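Local structure of BfpC (Escherichia coli, 3VHJ) at residues H114-A119 / P139-V144; F109-H114 / K120-D125; D125-A128 / P132-R135; Q33-S38 / K45-I50; G87-D92 / R148-L153. The protein is a membrane protein of type IV pilus biogenesis whose cytoplasmic N-terminal domain makes up this chain and probably takes part in assembling the pilus machinery. The protein carries 1 engineered substitution. All blocks are in the same frame, centred on the assembly; numbering follows the deposited sequence.

Interaction 1 (H114-A119 / P139-V144); sequences HSKDDA and PSDVGV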
# COMPACT_ATOMS: atom_id res chain seq x y z
N HIS A 114 -0.44 6.67 -12.87
CA HIS A 114 -1.52 7.28 -13.65
C HIS A 114 -1.65 6.52 -14.96
O HIS A 114 -2.67 6.62 -15.65
CB HIS A 114 -1.23 8.77 -13.90
CG HIS A 114 -1.51 9.64 -12.72
ND1 HIS A 114 -2.66 9.51 -11.96
CD2 HIS A 114 -0.79 10.64 -12.15
CE1 HIS A 114 -2.63 10.40 -10.97
NE2 HIS A 114 -1.51 11.09 -11.07
N SER A 115 -0.63 5.73 -15.27
CA SER A 115 -0.60 4.93 -16.49
C SER A 115 -0.74 3.43 -16.24
O SER A 115 -0.02 2.86 -15.42
CB SER A 115 0.70 5.18 -17.25
OG SER A 115 0.95 4.15 -18.18
N LYS A 116 -1.66 2.80 -16.96
CA LYS A 116 -1.89 1.37 -16.83
C LYS A 116 -0.67 0.58 -17.30
O LYS A 116 -0.31 -0.43 -16.70
CB LYS A 116 -3.12 0.96 -17.64
CG LYS A 116 -3.40 -0.53 -17.64
CD LYS A 116 -4.63 -0.87 -18.47
CE LYS A 116 -4.91 -2.36 -18.46
NZ LYS A 116 -6.14 -2.72 -19.22
N ASP A 117 -0.03 1.04 -18.38
CA ASP A 117 1.14 0.34 -18.89
C ASP A 117 2.27 0.32 -17.88
O ASP A 117 2.93 -0.70 -17.69
CB ASP A 117 1.63 0.99 -20.20
CG ASP A 117 0.68 0.72 -21.35
OD1 ASP A 117 0.31 -0.45 -21.55
OD2 ASP A 117 0.32 1.68 -22.07
N ASP A 118 2.50 1.46 -17.22
CA ASP A 118 3.55 1.55 -16.21
C ASP A 118 3.23 0.64 -15.02
O ASP A 118 4.12 0.01 -14.45
CB ASP A 118 3.68 2.99 -15.72
CG ASP A 118 4.16 3.93 -16.80
OD1 ASP A 118 4.17 5.16 -16.57
OD2 ASP A 118 4.53 3.44 -17.89
N ALA A 119 1.95 0.58 -14.66
CA ALA A 119 1.49 -0.24 -13.55
C ALA A 119 1.65 -1.72 -13.89
O ALA A 119 2.12 -2.51 -13.08
CB ALA A 119 0.03 0.07 -13.24
N PRO A 139 -6.51 -7.57 -13.76
CA PRO A 139 -7.63 -7.52 -14.71
C PRO A 139 -7.60 -8.70 -15.68
O PRO A 139 -6.55 -9.29 -15.93
CB PRO A 139 -7.42 -6.18 -15.41
CG PRO A 139 -6.80 -5.34 -14.32
CD PRO A 139 -5.78 -6.29 -13.75
N SER A 140 -8.76 -9.04 -16.23
CA SER A 140 -8.85 -10.16 -17.17
C SER A 140 -7.89 -10.03 -18.34
O SER A 140 -7.30 -11.02 -18.78
CB SER A 140 -10.29 -10.29 -17.68
OG SER A 140 -11.19 -10.51 -16.61
N ASP A 141 -7.74 -8.82 -18.86
CA ASP A 141 -6.84 -8.60 -19.99
C ASP A 141 -5.37 -8.72 -19.60
O ASP A 141 -4.49 -8.59 -20.45
CB ASP A 141 -7.11 -7.24 -20.64
CG ASP A 141 -6.77 -6.08 -19.73
OD1 ASP A 141 -5.58 -5.92 -19.39
OD2 ASP A 141 -7.69 -5.33 -19.35
N VAL A 142 -5.12 -8.96 -18.31
CA VAL A 142 -3.75 -9.12 -17.82
C VAL A 142 -3.47 -10.61 -17.63
O VAL A 142 -2.37 -11.08 -17.90
CB VAL A 142 -3.54 -8.37 -16.48
CG1 VAL A 142 -2.12 -8.59 -15.98
CG2 VAL A 142 -3.80 -6.89 -16.68
N GLY A 143 -4.49 -11.33 -17.17
CA GLY A 143 -4.37 -12.77 -17.00
C GLY A 143 -3.46 -13.38 -15.95
O GLY A 143 -3.08 -14.54 -16.07
N VAL A 144 -3.10 -12.62 -14.92
CA VAL A 144 -2.25 -13.17 -13.86
C VAL A 144 -3.10 -13.28 -12.60
O VAL A 144 -3.55 -12.28 -12.05
CB VAL A 144 -1.03 -12.27 -13.59
CG1 VAL A 144 -0.15 -12.92 -12.53
CG2 VAL A 144 -0.24 -12.06 -14.87
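Lys116 and Asp141 meet in a salt bridge that ties the first turn of helix 116-127 to the loop following strand 135-137. The ammonium nitrogen Lys116 NZ lies 3.0 Å from Asp141 OD2, on the syn side of that oxygen but 33° out of the carboxylate plane. The second oxygen is held less well: the bond from Lys116 NZ to Asp141 OD1, at 3.3 Å, is weak, so the grip on the carboxylate is bidentate but uneven. Because the two side chains come from opposite directions, a wide gap between backbones is bridged, with CA of Lys116 and CA of Val142 still 10.7 Å apart. Lys116 spans it with a fully extended chain, its CG anti to the backbone N at a chi1 of 176°. This is a surface contact at the start of the helix, where Ser115 is the N-cap: Ser115 OG accepts from Asp118 N at 3.2 Å, and Ser115 O accepts from Ala119 N. Truncating Lys116 to an alanine would probably leave the Asp141 carboxylate without its cationic mate and free to turn. On the loop side, a tight turn sets Asp141 in place. Pro139 O accepts from both Val142 N, at 2.8 Å, and Gly143 N, at 3.2 Å; the positive phi of Gly143 suits glycine. Farther out, Trp96 of strand 96-101 touches both Lys116 and Pro139, and Val142 packs on Phe124 of the helix.

Interaction 2 (F109-H114 / K120-D125); sequences FDKSFH and KKFFFD
One ring, Phe122, meets three residues of strand 109-113 in three different ways. Strand and helix form a beta-alpha unit in which the chain turns back over the sheet: the axes of strand 109-113 and helix segment 120-125 come within 10.0 Å, their N-to-C directions at 152°, nearly antiparallel. Phe109, Phe113 and Phe122 make an aromatic cluster in which both pairs meet obliquely, with planes at 84° for Phe109 and Phe122 and 46° for Phe113 and Phe122. The trans first torsion of Phe122 carries the ring out from the helix to the strand. Phe109 CD1 arrives at the ring's edge, 3.9 Å from Phe122 CE2. Lys111, bent at chi2 and chi3, brings CE over one face, offset toward the rim, in a CH-pi contact 4.2 Å from the Phe122 centroid, while its CG lies nearest Phe122 CE2. A serine in place of Phe122 would probably open a gap between helix and strand and leave the Lys111 methylenes without their aromatic surface. Val98 of the neighbouring strand also touches Phe122. At the root of the ring, Phe113 CZ lies 3.5 Å from Phe122 CB.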
# COMPACT_ATOMS: atom_id res chain seq x y z
N PHE A 109 4.50 -4.00 -1.17
CA PHE A 109 4.26 -3.06 -2.26
C PHE A 109 3.00 -2.22 -2.06
O PHE A 109 1.95 -2.73 -1.65
CB PHE A 109 4.14 -3.81 -3.59
CG PHE A 109 5.37 -4.56 -3.98
CD1 PHE A 109 6.51 -3.88 -4.41
CD2 PHE A 109 5.41 -5.96 -3.91
CE1 PHE A 109 7.67 -4.58 -4.77
CE2 PHE A 109 6.56 -6.66 -4.26
CZ PHE A 109 7.69 -5.97 -4.69
N ASP A 110 3.13 -0.94 -2.36
CA ASP A 110 2.02 0.01 -2.29
C ASP A 110 2.41 1.08 -3.30
O ASP A 110 3.04 2.07 -2.94
CB ASP A 110 1.87 0.61 -0.90
CG ASP A 110 0.81 1.69 -0.85
OD1 ASP A 110 0.10 1.87 -1.86
OD2 ASP A 110 0.69 2.37 0.20
N LYS A 111 2.04 0.87 -4.56
CA LYS A 111 2.38 1.81 -5.62
C LYS A 111 1.17 2.23 -6.42
O LYS A 111 0.25 1.44 -6.61
CB LYS A 111 3.40 1.17 -6.56
CG LYS A 111 4.68 0.74 -5.89
CD LYS A 111 5.68 1.88 -5.81
CE LYS A 111 6.22 2.22 -7.19
NZ LYS A 111 7.33 3.22 -7.12
N SER A 112 1.17 3.48 -6.87
CA SER A 112 0.08 4.00 -7.68
C SER A 112 0.70 4.54 -8.96
O SER A 112 1.87 4.94 -8.97
CB SER A 112 -0.65 5.13 -6.94
OG SER A 112 0.21 6.23 -6.71
N PHE A 113 -0.06 4.51 -10.05
CA PHE A 113 0.43 4.99 -11.35
C PHE A 113 -0.73 5.64 -12.10
O PHE A 113 -1.87 5.20 -11.97
CB PHE A 113 0.93 3.84 -12.22
CG PHE A 113 1.90 2.93 -11.53
CD1 PHE A 113 1.46 1.97 -10.62
CD2 PHE A 113 3.26 3.03 -11.79
CE1 PHE A 113 2.36 1.13 -9.98
CE2 PHE A 113 4.17 2.19 -11.16
CZ PHE A 113 3.72 1.24 -10.25
N HIS A 114 -0.44 6.67 -12.87
CA HIS A 114 -1.52 7.28 -13.65
C HIS A 114 -1.65 6.52 -14.96
O HIS A 114 -2.67 6.62 -15.65
CB HIS A 114 -1.23 8.77 -13.90
CG HIS A 114 -1.51 9.64 -12.72
ND1 HIS A 114 -2.66 9.51 -11.96
CD2 HIS A 114 -0.79 10.64 -12.15
CE1 HIS A 114 -2.63 10.40 -10.97
NE2 HIS A 114 -1.51 11.09 -11.07
N LYS A 120 1.25 -2.08 -15.11
CA LYS A 120 1.37 -3.46 -15.56
C LYS A 120 2.84 -3.86 -15.58
O LYS A 120 3.21 -4.95 -15.12
CB LYS A 120 0.76 -3.60 -16.97
CG LYS A 120 0.58 -5.05 -17.44
CD LYS A 120 -0.10 -5.13 -18.80
CE LYS A 120 -0.23 -6.58 -19.27
NZ LYS A 120 -0.95 -6.70 -20.57
N LYS A 121 3.69 -2.98 -16.10
CA LYS A 121 5.12 -3.25 -16.17
C LYS A 121 5.75 -3.44 -14.78
O LYS A 121 6.60 -4.31 -14.59
CB LYS A 121 5.84 -2.13 -16.92
CG LYS A 121 7.35 -2.31 -17.05
CD LYS A 121 7.98 -1.20 -17.89
CE LYS A 121 9.49 -1.35 -17.96
NZ LYS A 121 9.91 -2.70 -18.44
N PHE A 122 5.34 -2.61 -13.82
CA PHE A 122 5.89 -2.72 -12.46
C PHE A 122 5.44 -4.04 -11.85
O PHE A 122 6.23 -4.75 -11.21
CB PHE A 122 5.39 -1.57 -11.60
CG PHE A 122 5.99 -1.55 -10.22
CD1 PHE A 122 7.25 -1.01 -10.01
CD2 PHE A 122 5.30 -2.10 -9.14
CE1 PHE A 122 7.83 -1.03 -8.74
CE2 PHE A 122 5.87 -2.12 -7.87
CZ PHE A 122 7.14 -1.58 -7.67
N PHE A 123 4.17 -4.36 -12.05
CA PHE A 123 3.56 -5.58 -11.54
C PHE A 123 4.33 -6.82 -12.00
O PHE A 123 4.72 -7.66 -11.20
CB PHE A 123 2.12 -5.64 -12.04
CG PHE A 123 1.37 -6.88 -11.62
CD1 PHE A 123 1.11 -7.13 -10.28
CD2 PHE A 123 0.89 -7.76 -12.58
CE1 PHE A 123 0.36 -8.24 -9.90
CE2 PHE A 123 0.14 -8.87 -12.21
CZ PHE A 123 -0.13 -9.11 -10.86
N PHE A 124 4.54 -6.92 -13.31
CA PHE A 124 5.26 -8.06 -13.87
C PHE A 124 6.74 -8.10 -13.50
O PHE A 124 7.26 -9.16 -13.15
CB PHE A 124 5.14 -8.08 -15.40
CG PHE A 124 3.85 -8.66 -15.89
CD1 PHE A 124 2.90 -7.86 -16.51
CD2 PHE A 124 3.59 -10.02 -15.74
CE1 PHE A 124 1.70 -8.41 -16.99
CE2 PHE A 124 2.40 -10.57 -16.21
CZ PHE A 124 1.45 -9.76 -16.84
N ASP A 125 7.42 -6.96 -13.58
CA ASP A 125 8.84 -6.92 -13.28
C ASP A 125 9.21 -7.12 -11.81
O ASP A 125 10.25 -7.71 -11.51
CB ASP A 125 9.46 -5.61 -13.76
CG ASP A 125 9.38 -5.44 -15.27
OD1 ASP A 125 9.42 -6.45 -16.00
OD2 ASP A 125 9.28 -4.28 -15.73

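Interaction 3 (D125-A128 / P132-R135); sequences DHVA and PWDR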
# COMPACT_ATOMS: atom_id res chain seq x y z
N ASP A 125 7.42 -6.96 -13.58
CA ASP A 125 8.84 -6.92 -13.28
C ASP A 125 9.21 -7.12 -11.81
O ASP A 125 10.25 -7.71 -11.51
CB ASP A 125 9.46 -5.61 -13.76
CG ASP A 125 9.38 -5.44 -15.27
OD1 ASP A 125 9.42 -6.45 -16.00
OD2 ASP A 125 9.28 -4.28 -15.73
N HIS A 126 8.38 -6.65 -10.89
CA HIS A 126 8.73 -6.75 -9.48
C HIS A 126 7.75 -7.38 -8.51
O HIS A 126 8.14 -7.81 -7.43
CB HIS A 126 9.07 -5.36 -8.95
CG HIS A 126 10.07 -4.61 -9.78
ND1 HIS A 126 11.40 -4.95 -9.82
CD2 HIS A 126 9.92 -3.55 -10.60
CE1 HIS A 126 12.04 -4.13 -10.64
NE2 HIS A 126 11.16 -3.27 -11.12
N VAL A 127 6.47 -7.44 -8.87
CA VAL A 127 5.48 -7.95 -7.94
C VAL A 127 4.94 -9.35 -8.14
O VAL A 127 5.08 -10.21 -7.28
CB VAL A 127 4.28 -6.98 -7.88
CG1 VAL A 127 3.28 -7.44 -6.81
CG2 VAL A 127 4.78 -5.57 -7.60
N ALA A 128 4.29 -9.57 -9.28
CA ALA A 128 3.68 -10.85 -9.59
C ALA A 128 4.51 -12.08 -9.22
O ALA A 128 3.97 -13.06 -8.70
CB ALA A 128 3.35 -10.90 -11.08
N PRO A 132 6.15 -15.61 -2.99
CA PRO A 132 5.18 -16.70 -3.13
C PRO A 132 3.80 -16.31 -2.61
O PRO A 132 3.36 -16.84 -1.58
CB PRO A 132 5.79 -17.83 -2.28
CG PRO A 132 7.23 -17.45 -2.13
CD PRO A 132 7.18 -15.96 -1.99
N TRP A 133 3.12 -15.41 -3.30
CA TRP A 133 1.80 -14.95 -2.86
C TRP A 133 0.76 -16.07 -2.83
O TRP A 133 0.70 -16.90 -3.74
CB TRP A 133 1.26 -13.83 -3.76
CG TRP A 133 2.27 -12.81 -4.21
CD1 TRP A 133 2.84 -12.73 -5.45
CD2 TRP A 133 2.84 -11.75 -3.44
NE1 TRP A 133 3.73 -11.68 -5.51
CE2 TRP A 133 3.74 -11.06 -4.28
CE3 TRP A 133 2.67 -11.30 -2.12
CZ2 TRP A 133 4.48 -9.95 -3.85
CZ3 TRP A 133 3.40 -10.20 -1.69
CH2 TRP A 133 4.30 -9.54 -2.55
N ASP A 134 -0.07 -16.08 -1.79
CA ASP A 134 -1.12 -17.09 -1.71
C ASP A 134 -2.16 -16.76 -2.78
O ASP A 134 -2.72 -17.65 -3.42
CB ASP A 134 -1.77 -17.09 -0.32
CG ASP A 134 -0.87 -17.72 0.74
OD1 ASP A 134 -0.24 -18.75 0.44
OD2 ASP A 134 -0.81 -17.19 1.87
N ARG A 135 -2.41 -15.46 -2.97
CA ARG A 135 -3.37 -15.00 -3.97
C ARG A 135 -2.79 -13.86 -4.80
O ARG A 135 -2.07 -13.01 -4.29
CB ARG A 135 -4.66 -14.51 -3.30
CG ARG A 135 -5.49 -15.58 -2.60
CD ARG A 135 -5.85 -16.74 -3.54
NE ARG A 135 -6.60 -16.34 -4.73
CZ ARG A 135 -7.88 -15.95 -4.72
NH1 ARG A 135 -8.56 -15.90 -3.59
NH2 ARG A 135 -8.48 -15.62 -5.86
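Val127, in the last part of helix 116-127, meets Trp133 through both its backbone and its side chain. The helix carries a wider pi-type turn at 125-127. At Val127 the carbonyl oxygen accepts from the indole: Trp133 NE1 donates to Val127 O at 2.7 Å, with an N-H...O angle of 151°. The oxygen lies only 9° out of the indole plane, so the N-H is met almost in the plane of the ring. Seen from the acceptor the approach is less regular, because the indole nitrogen is tilted 34° from the carbonyl plane. The side chain of Val127 adds an apolar contact, CG1 to Trp133 CZ2 at 4.1 Å, and the two side chains cross at about a right angle. The valine's CG1 branch stands opposite its own amide nitrogen, which sends that methyl to the benzo side of the indole.

The bond thus spans the connection from the helix to strand 135-137, an edge strand of the sheet, parallel to its neighbour 85-90, and pins the indole against the C-terminal part of the helix. Next along the chain, Ala128 also meets the ring with its backbone: Ala128 O is 3.5 Å from Trp133 CD1, near the indole plane at the pyrrole edge, while the methyl group leads away from Trp133 and packs on Phe123. Around the contact, Cys86 of strand 85-90 and Phe109 of strand 107-113 touch both Val127 and Trp133, placing the pair over the sheet. Tyr131 brings its own ring to that of Trp133.

Interaction 4 (Q33-S38 / K45-I50); sequences QALNKS and KLYSVI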
# COMPACT_ATOMS: atom_id res chain seq x y z
N GLN A 33 12.01 3.96 16.32
CA GLN A 33 13.28 4.44 15.78
C GLN A 33 13.31 4.34 14.27
O GLN A 33 13.73 5.27 13.58
CB GLN A 33 14.44 3.63 16.34
CG GLN A 33 14.73 3.90 17.80
CD GLN A 33 15.85 3.04 18.31
OE1 GLN A 33 15.74 1.81 18.32
NE2 GLN A 33 16.94 3.67 18.72
N ALA A 34 12.86 3.20 13.75
CA ALA A 34 12.83 2.98 12.32
C ALA A 34 11.96 4.03 11.64
O ALA A 34 12.36 4.61 10.63
CB ALA A 34 12.29 1.58 12.02
N LEU A 35 10.79 4.30 12.20
CA LEU A 35 9.89 5.29 11.63
C LEU A 35 10.52 6.67 11.59
O LEU A 35 10.50 7.34 10.56
CB LEU A 35 8.58 5.36 12.42
CG LEU A 35 7.64 6.51 12.05
CD1 LEU A 35 7.29 6.43 10.57
CD2 LEU A 35 6.38 6.43 12.91
N ASN A 36 11.06 7.10 12.72
CA ASN A 36 11.67 8.42 12.79
C ASN A 36 12.86 8.57 11.85
O ASN A 36 13.11 9.66 11.34
CB ASN A 36 12.07 8.73 14.23
CG ASN A 36 10.91 9.28 15.02
OD1 ASN A 36 10.47 10.41 14.79
ND2 ASN A 36 10.40 8.49 15.96
N LYS A 37 13.58 7.47 11.63
CA LYS A 37 14.72 7.50 10.73
C LYS A 37 14.21 7.66 9.30
O LYS A 37 14.82 8.35 8.48
CB LYS A 37 15.54 6.21 10.85
CG LYS A 37 16.38 6.14 12.12
CD LYS A 37 17.00 4.76 12.34
CE LYS A 37 17.95 4.37 11.21
NZ LYS A 37 18.58 3.05 11.47
N SER A 38 13.07 7.03 9.02
CA SER A 38 12.47 7.11 7.70
C SER A 38 11.92 8.52 7.46
O SER A 38 12.10 9.09 6.38
CB SER A 38 11.36 6.07 7.57
OG SER A 38 10.78 6.11 6.27
N LYS A 45 6.61 14.55 7.49
CA LYS A 45 6.01 14.64 8.82
C LYS A 45 4.75 13.78 8.88
O LYS A 45 4.08 13.72 9.91
CB LYS A 45 5.63 16.09 9.15
CG LYS A 45 6.78 17.07 9.16
CD LYS A 45 6.35 18.39 9.81
CE LYS A 45 5.23 19.08 9.03
NZ LYS A 45 5.70 19.61 7.72
N LEU A 46 4.42 13.12 7.77
CA LEU A 46 3.22 12.29 7.69
C LEU A 46 3.55 10.82 7.91
O LEU A 46 4.42 10.26 7.25
CB LEU A 46 2.57 12.47 6.32
CG LEU A 46 2.06 13.88 6.01
CD1 LEU A 46 1.54 13.93 4.58
CD2 LEU A 46 0.96 14.27 7.00
N TYR A 47 2.83 10.19 8.83
CA TYR A 47 3.08 8.79 9.12
C TYR A 47 1.88 8.08 9.71
O TYR A 47 0.87 8.68 10.06
CB TYR A 47 4.23 8.67 10.11
CG TYR A 47 3.85 9.17 11.48
CD1 TYR A 47 3.92 10.52 11.80
CD2 TYR A 47 3.36 8.29 12.45
CE1 TYR A 47 3.52 10.99 13.05
CE2 TYR A 47 2.95 8.74 13.69
CZ TYR A 47 3.03 10.09 13.99
OH TYR A 47 2.60 10.54 15.22
N SER A 48 2.02 6.77 9.84
CA SER A 48 0.99 5.94 10.43
C SER A 48 1.67 4.66 10.86
O SER A 48 2.48 4.10 10.13
CB SER A 48 -0.12 5.63 9.42
OG SER A 48 -1.09 4.80 10.01
N VAL A 49 1.36 4.21 12.06
CA VAL A 49 1.93 2.97 12.55
C VAL A 49 0.78 1.98 12.61
O VAL A 49 -0.28 2.30 13.13
CB VAL A 49 2.53 3.13 13.97
CG1 VAL A 49 3.03 1.79 14.48
CG2 VAL A 49 3.67 4.13 13.93
N ILE A 50 0.98 0.80 12.04
CA ILE A 50 -0.08 -0.19 12.08
C ILE A 50 0.46 -1.45 12.72
O ILE A 50 1.61 -1.84 12.51
CB ILE A 50 -0.63 -0.50 10.67
CG1 ILE A 50 0.40 -1.25 9.84
CG2 ILE A 50 -1.01 0.80 9.97
CD1 ILE A 50 -0.14 -1.74 8.51
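Between segments 33-38 and 45-50, helix 31-42 meets strand 46-52 of an antiparallel sheet through Leu35, which touches Tyr47 and Val49. Both terminal methyls of the leucine take part. Leu35 CD2 is the busier, 3.6 Å from Tyr47 CD2 and 3.7 Å from Val49 CG2, so it touches the tyrosine ring and the valine at once. The other branch meets the root of the tyrosine side chain, with Leu35 CD1 3.8 Å from Tyr47 CB. Leu35 and Tyr47 cross at about a right angle, and the methyl approaches the ring obliquely. An extended first torsion (chi1 171°) directs the leucine's branches at the strand.

Tyr47 and Val49 are two residues apart in the strand. Ser48 between them turns its CB away from the helix; Val49 reaches the leucine by its CG2 branch. The helix and strand follow one another in the chain, forming an alpha-beta unit in which the helix lies over the sheet made of strands 21-23, 55-60, 46-52 and 162-163. On the same helix Ala34 touches Phe58 and Ser38 touches Val60, both of strand 55-60, which extends the packing to the next strand. The polar end of Tyr47 is engaged elsewhere: its OH is hydrogen-bonded to Lys162 NZ on the adjacent strand 162-163, while its CB and ring carbons CG and CD2 touch the leucine.

Interaction 5 (G87-D92 / R148-L153); sequences GLFPAD and RSISEL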
# COMPACT_ATOMS: atom_id res chain seq x y z
N GLY A 87 -1.55 -7.72 -6.20
CA GLY A 87 -2.48 -7.49 -7.29
C GLY A 87 -2.33 -6.16 -7.98
O GLY A 87 -1.76 -5.21 -7.43
N LEU A 88 -2.85 -6.11 -9.20
CA LEU A 88 -2.87 -4.91 -10.03
C LEU A 88 -4.35 -4.55 -10.03
O LEU A 88 -5.19 -5.36 -10.43
CB LEU A 88 -2.40 -5.26 -11.45
CG LEU A 88 -2.56 -4.20 -12.54
CD1 LEU A 88 -1.72 -2.97 -12.22
CD2 LEU A 88 -2.13 -4.81 -13.88
N PHE A 89 -4.67 -3.34 -9.58
CA PHE A 89 -6.06 -2.91 -9.49
C PHE A 89 -6.31 -1.50 -9.99
O PHE A 89 -5.53 -0.59 -9.71
CB PHE A 89 -6.53 -2.92 -8.03
CG PHE A 89 -6.44 -4.24 -7.34
CD1 PHE A 89 -7.48 -5.16 -7.43
CD2 PHE A 89 -5.35 -4.54 -6.53
CE1 PHE A 89 -7.44 -6.35 -6.70
CE2 PHE A 89 -5.30 -5.72 -5.80
CZ PHE A 89 -6.34 -6.63 -5.89
N PRO A 90 -7.42 -1.29 -10.71
CA PRO A 90 -7.74 0.05 -11.20
C PRO A 90 -8.56 0.71 -10.09
O PRO A 90 -9.46 0.08 -9.54
CB PRO A 90 -8.63 -0.21 -12.42
CG PRO A 90 -8.60 -1.73 -12.62
CD PRO A 90 -8.33 -2.29 -11.27
N ALA A 91 -8.23 1.95 -9.73
CA ALA A 91 -9.01 2.65 -8.71
C ALA A 91 -10.13 3.33 -9.49
O ALA A 91 -10.17 3.23 -10.72
CB ALA A 91 -8.16 3.69 -7.99
N ASP A 92 -11.03 4.02 -8.80
CA ASP A 92 -12.14 4.68 -9.49
C ASP A 92 -11.80 6.03 -10.10
O ASP A 92 -12.59 6.58 -10.87
CB ASP A 92 -13.33 4.86 -8.55
CG ASP A 92 -13.93 3.54 -8.11
OD1 ASP A 92 -13.62 2.51 -8.73
OD2 ASP A 92 -14.72 3.55 -7.14
N ARG A 148 -10.19 -9.57 -9.88
CA ARG A 148 -11.02 -9.07 -8.80
C ARG A 148 -10.76 -7.58 -8.62
O ARG A 148 -9.67 -7.10 -8.90
CB ARG A 148 -10.70 -9.82 -7.50
CG ARG A 148 -11.93 -10.34 -6.76
CD ARG A 148 -12.68 -11.37 -7.59
NE ARG A 148 -12.02 -12.68 -7.59
CZ ARG A 148 -12.20 -13.61 -8.52
NH1 ARG A 148 -13.01 -13.38 -9.55
NH2 ARG A 148 -11.58 -14.77 -8.42
N SER A 149 -11.78 -6.85 -8.16
CA SER A 149 -11.66 -5.42 -7.93
C SER A 149 -11.25 -5.18 -6.48
O SER A 149 -11.51 -6.02 -5.62
CB SER A 149 -13.00 -4.72 -8.18
OG SER A 149 -13.46 -4.94 -9.51
N ILE A 150 -10.61 -4.05 -6.21
CA ILE A 150 -10.20 -3.72 -4.85
C ILE A 150 -11.45 -3.75 -3.97
O ILE A 150 -11.40 -4.23 -2.84
CB ILE A 150 -9.61 -2.29 -4.74
CG1 ILE A 150 -8.16 -2.26 -5.22
CG2 ILE A 150 -9.67 -1.81 -3.29
CD1 ILE A 150 -7.17 -2.86 -4.24
N SER A 151 -12.55 -3.24 -4.50
CA SER A 151 -13.82 -3.19 -3.78
C SER A 151 -14.31 -4.57 -3.37
O SER A 151 -15.19 -4.69 -2.52
CB SER A 151 -14.89 -2.49 -4.63
OG SER A 151 -15.20 -3.25 -5.79
N GLU A 152 -13.76 -5.61 -3.98
CA GLU A 152 -14.16 -6.97 -3.66
C GLU A 152 -13.32 -7.59 -2.55
O GLU A 152 -13.56 -8.72 -2.14
CB GLU A 152 -14.09 -7.86 -4.90
CG GLU A 152 -15.10 -7.49 -5.98
CD GLU A 152 -15.00 -8.37 -7.21
OE1 GLU A 152 -13.99 -8.29 -7.93
OE2 GLU A 152 -15.93 -9.16 -7.44
N LEU A 153 -12.32 -6.85 -2.07
CA LEU A 153 -11.45 -7.34 -1.00
C LEU A 153 -12.05 -7.00 0.36
O LEU A 153 -12.78 -6.01 0.49
CB LEU A 153 -10.05 -6.72 -1.11
CG LEU A 153 -9.28 -6.89 -2.42
CD1 LEU A 153 -7.93 -6.18 -2.32
CD2 LEU A 153 -9.07 -8.37 -2.72
O HOH W 1 -7.70 -6.24 -10.56
O HOH W 2 -10.30 -2.38 -8.60
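Phe89 and Ile150 form the tight part of this contact, where strand 85-90 meets the short 3-10 turn 150-152 of the long connection to strand 162-163. The isoleucine crosses the phenylalanine at about a right angle and lays its terminal methyl over one ring face: Ile150 CD1 is 3.6 Å from the centroid of the Phe89 ring, 22° off the normal, a CH-pi contact. Its CG1 presses on the root of the same side chain, 3.3 Å from Phe89 CB. The far end of the ring meets Leu153, whose CD1 is 3.9 Å from Phe89 CZ. At the edge of the ring, near its plane, Arg148 O comes within 3.2 Å of Phe89 CE1. Ile99 of strand 96-101 and Ile11 of strand 8-11 extend this apolar packing, touching Phe89 and Ile150 respectively.

Beyond the ring the two backbones are joined through water. One water donates to both Leu88 O and Arg148 O, each at 2.7 Å. A second donates to Pro90 O and accepts from Ile150 N, 2.9 Å away. Here Arg148 and Pro90 are exposed, and the arginine side chain leads away from the strand. The turn is braced by the backbone bonds Glu152 N to Ser149 O and Leu153 N to Ile150 O, and by Glu152 OE1, which accepts from Ser149 N at 2.6 Å through its anti lone pair. The direct contact is thus mostly apolar and centred on one ring; the two waters provide the polar links, bonding Leu88 O, Pro90 O, Arg148 O and Ile150 N, which do not bond one another directly.

Interactions 1, 2 and 3 follow helix 116-127 from its first turn to its last part. Interactions 1 and 2 share His114, with centres 9 Å apart, and Val144 CG2 lies 3.3 Å from Phe124 CE2; interactions 2 and 3 share Asp125, and Val127 CG2 packs 3.6 Å from Phe122 CE2. Interaction 5 joins this group through Leu88, whose CD1 is 3.6 Å from Ala119 CB, and through strand 85-90, which belongs to the same sheet as strand 107-113 of interaction 2. Interaction 4 stands apart on another sheet, its centre 23 to 31 Å from the other four and its nearest atoms at least about 9 Å away.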